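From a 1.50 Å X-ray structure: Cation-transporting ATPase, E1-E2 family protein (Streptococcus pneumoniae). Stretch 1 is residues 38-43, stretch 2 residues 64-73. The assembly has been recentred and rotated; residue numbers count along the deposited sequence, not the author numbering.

Stretch 1 38-43: AEITFH
Stretch 2, residues 64-73: PIGVDEEKVI

Residues 38-43 form a β-strand that pairs antiparallel with strand 70-73 of the same chain; the N-to-C directions differ by 158° and the axes approach to 4.4 Å. The register sets I40 against I73, T41 against V72, F42 against K71 and H43 against E70, with CA-CA distances of 5.0, 4.3, 5.4 and 4.4 Å. All of stretch 1 is extended, phi -92° to -124° and psi 109° to 138°. E39 (chi1 m, chi2 t) directly precedes I40, the first residue of stretch 1 bridged to stretch 2: its CA is 3.6 Å from I73 O in a CA-H...O contact, and its CB is 3.7 Å from V72 CG1. I40 (m, t) forms a hydrogen-bonded pair with I73 (m, m): I40 N to I73 O is 2.9 Å and nearly linear at 179°, and I73 N to I40 O is 2.8 Å. T41 (m) turns to the other face, shared with V72 (t), H43 and E70; T41 OG1 lies 3.5 Å from V72 CG2, while its CA contacts K71 O at 3.5 Å. F42 (m, chi2 81°) repeats the two-bond pattern with K71: F42 N to K71 O is 2.9 Å, and K71 N to F42 O is 3.0 Å but more bent, at 154°. Its side chain shares the face of I40 and I73, with F42 CD1 3.7 Å from I73 CG1; F42 CB is 4.1 Å from I65 CD1. K71 (m, m, t, p) starts on this face, but its end leads away, and NZ donates to P64 O at 2.6 Å. H43 (t, chi2 -127°) brings CD2 within 3.7 Å of E70 CG (E70 m, t) and 3.5 Å of E69 O. Before the second strand, a type II turn spans G66 to E69, closed by E69 N to G66 O at 3.0 Å and braced by G66 N to E69 OE1 at 2.9 Å.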

# COMPACT_ATOMS: atom_id res chain seq x y z
N ALA A 38 -1.41 9.09 -5.91
CA ALA A 38 -1.67 7.67 -5.76
C ALA A 38 -2.81 7.41 -4.79
O ALA A 38 -2.91 8.06 -3.75
CB ALA A 38 -0.42 6.93 -5.33
N GLU A 39 -3.68 6.47 -5.15
CA GLU A 39 -4.71 5.99 -4.24
C GLU A 39 -4.58 4.48 -4.09
O GLU A 39 -4.84 3.72 -5.03
CB GLU A 39 -6.11 6.39 -4.72
CG GLU A 39 -6.40 7.88 -4.60
CD GLU A 39 -7.87 8.22 -4.76
OE1 GLU A 39 -8.71 7.29 -4.83
OE2 GLU A 39 -8.20 9.43 -4.81
N ILE A 40 -4.15 4.06 -2.91
CA ILE A 40 -3.94 2.66 -2.62
C ILE A 40 -5.04 2.17 -1.69
O ILE A 40 -5.08 2.54 -0.52
CB ILE A 40 -2.57 2.42 -1.97
CG1 ILE A 40 -1.47 3.11 -2.79
CG2 ILE A 40 -2.29 0.94 -1.83
CD1 ILE A 40 -0.11 3.08 -2.13
N THR A 41 -5.93 1.35 -2.23
CA THR A 41 -7.08 0.87 -1.48
C THR A 41 -6.77 -0.45 -0.79
O THR A 41 -6.49 -1.46 -1.45
CB THR A 41 -8.31 0.72 -2.38
OG1 THR A 41 -8.67 2.00 -2.89
CG2 THR A 41 -9.49 0.15 -1.60
N PHE A 42 -6.81 -0.44 0.53
CA PHE A 42 -6.61 -1.63 1.34
C PHE A 42 -7.95 -2.21 1.77
O PHE A 42 -8.83 -1.48 2.23
CB PHE A 42 -5.80 -1.30 2.59
CG PHE A 42 -4.33 -1.11 2.33
CD1 PHE A 42 -3.84 0.09 1.84
CD2 PHE A 42 -3.43 -2.13 2.62
CE1 PHE A 42 -2.49 0.26 1.61
CE2 PHE A 42 -2.08 -1.95 2.40
CZ PHE A 42 -1.60 -0.76 1.89
N HIS A 43 -8.11 -3.52 1.62
CA HIS A 43 -9.29 -4.20 2.17
C HIS A 43 -8.85 -5.16 3.26
O HIS A 43 -8.07 -6.08 3.01
CB HIS A 43 -10.04 -4.96 1.07
CG HIS A 43 -11.18 -5.78 1.59
ND1 HIS A 43 -11.32 -7.12 1.31
CD2 HIS A 43 -12.24 -5.45 2.37
CE1 HIS A 43 -12.41 -7.58 1.90
NE2 HIS A 43 -12.98 -6.58 2.55
N PRO A 64 -6.16 3.62 10.79
CA PRO A 64 -6.88 2.43 11.27
C PRO A 64 -7.75 1.85 10.17
O PRO A 64 -8.18 2.57 9.26
CB PRO A 64 -7.75 2.99 12.39
CG PRO A 64 -8.00 4.41 12.00
CD PRO A 64 -6.74 4.87 11.32
N ILE A 65 -8.00 0.55 10.23
CA ILE A 65 -8.90 -0.09 9.29
C ILE A 65 -9.65 -1.23 9.98
O ILE A 65 -9.04 -2.10 10.61
CB ILE A 65 -8.16 -0.58 8.02
CG1 ILE A 65 -9.15 -1.17 7.00
CG2 ILE A 65 -7.05 -1.57 8.37
CD1 ILE A 65 -8.51 -1.53 5.67
N GLY A 66 -10.97 -1.19 9.89
CA GLY A 66 -11.81 -2.16 10.57
C GLY A 66 -11.99 -3.44 9.78
O GLY A 66 -11.67 -3.50 8.59
N VAL A 67 -12.49 -4.47 10.45
CA VAL A 67 -12.74 -5.75 9.81
C VAL A 67 -13.70 -5.57 8.63
O VAL A 67 -14.76 -4.97 8.76
CB VAL A 67 -13.34 -6.76 10.80
CG1 VAL A 67 -13.38 -8.15 10.18
CG2 VAL A 67 -12.54 -6.78 12.09
N ASP A 68 -13.30 -6.10 7.47
CA ASP A 68 -14.10 -6.04 6.25
C ASP A 68 -14.31 -4.62 5.74
O ASP A 68 -15.20 -4.38 4.92
CB ASP A 68 -15.45 -6.73 6.45
CG ASP A 68 -15.31 -8.22 6.71
OD1 ASP A 68 -14.26 -8.79 6.38
OD2 ASP A 68 -16.27 -8.81 7.25
N GLU A 69 -13.50 -3.68 6.21
CA GLU A 69 -13.57 -2.31 5.71
C GLU A 69 -12.51 -2.08 4.63
O GLU A 69 -11.54 -2.83 4.52
CB GLU A 69 -13.39 -1.30 6.85
CG GLU A 69 -13.60 0.15 6.42
CD GLU A 69 -13.28 1.15 7.52
OE1 GLU A 69 -12.56 0.79 8.48
OE2 GLU A 69 -13.75 2.30 7.42
N GLU A 70 -12.73 -1.04 3.83
CA GLU A 70 -11.75 -0.60 2.83
C GLU A 70 -11.33 0.83 3.14
O GLU A 70 -12.17 1.69 3.36
CB GLU A 70 -12.34 -0.68 1.42
CG GLU A 70 -12.42 -2.08 0.84
CD GLU A 70 -12.74 -2.07 -0.64
OE1 GLU A 70 -13.10 -0.99 -1.15
OE2 GLU A 70 -12.64 -3.13 -1.29
N LYS A 71 -10.02 1.06 3.17
CA LYS A 71 -9.48 2.39 3.41
C LYS A 71 -8.59 2.79 2.24
O LYS A 71 -7.76 2.00 1.79
CB LYS A 71 -8.67 2.42 4.72
CG LYS A 71 -9.49 2.60 6.00
CD LYS A 71 -9.98 4.04 6.14
CE LYS A 71 -10.80 4.24 7.41
NZ LYS A 71 -9.97 4.33 8.64
N VAL A 72 -8.77 4.01 1.74
CA VAL A 72 -7.93 4.51 0.66
C VAL A 72 -6.78 5.32 1.23
O VAL A 72 -6.99 6.34 1.89
CB VAL A 72 -8.73 5.39 -0.32
CG1 VAL A 72 -7.83 5.88 -1.45
CG2 VAL A 72 -9.92 4.63 -0.88
N ILE A 73 -5.55 4.86 0.99
CA ILE A 73 -4.37 5.60 1.40
C ILE A 73 -3.94 6.52 0.26
O ILE A 73 -3.64 6.05 -0.84
CB ILE A 73 -3.21 4.65 1.76
CG1 ILE A 73 -3.64 3.69 2.87
CG2 ILE A 73 -1.98 5.45 2.17
CD1 ILE A 73 -3.99 4.36 4.18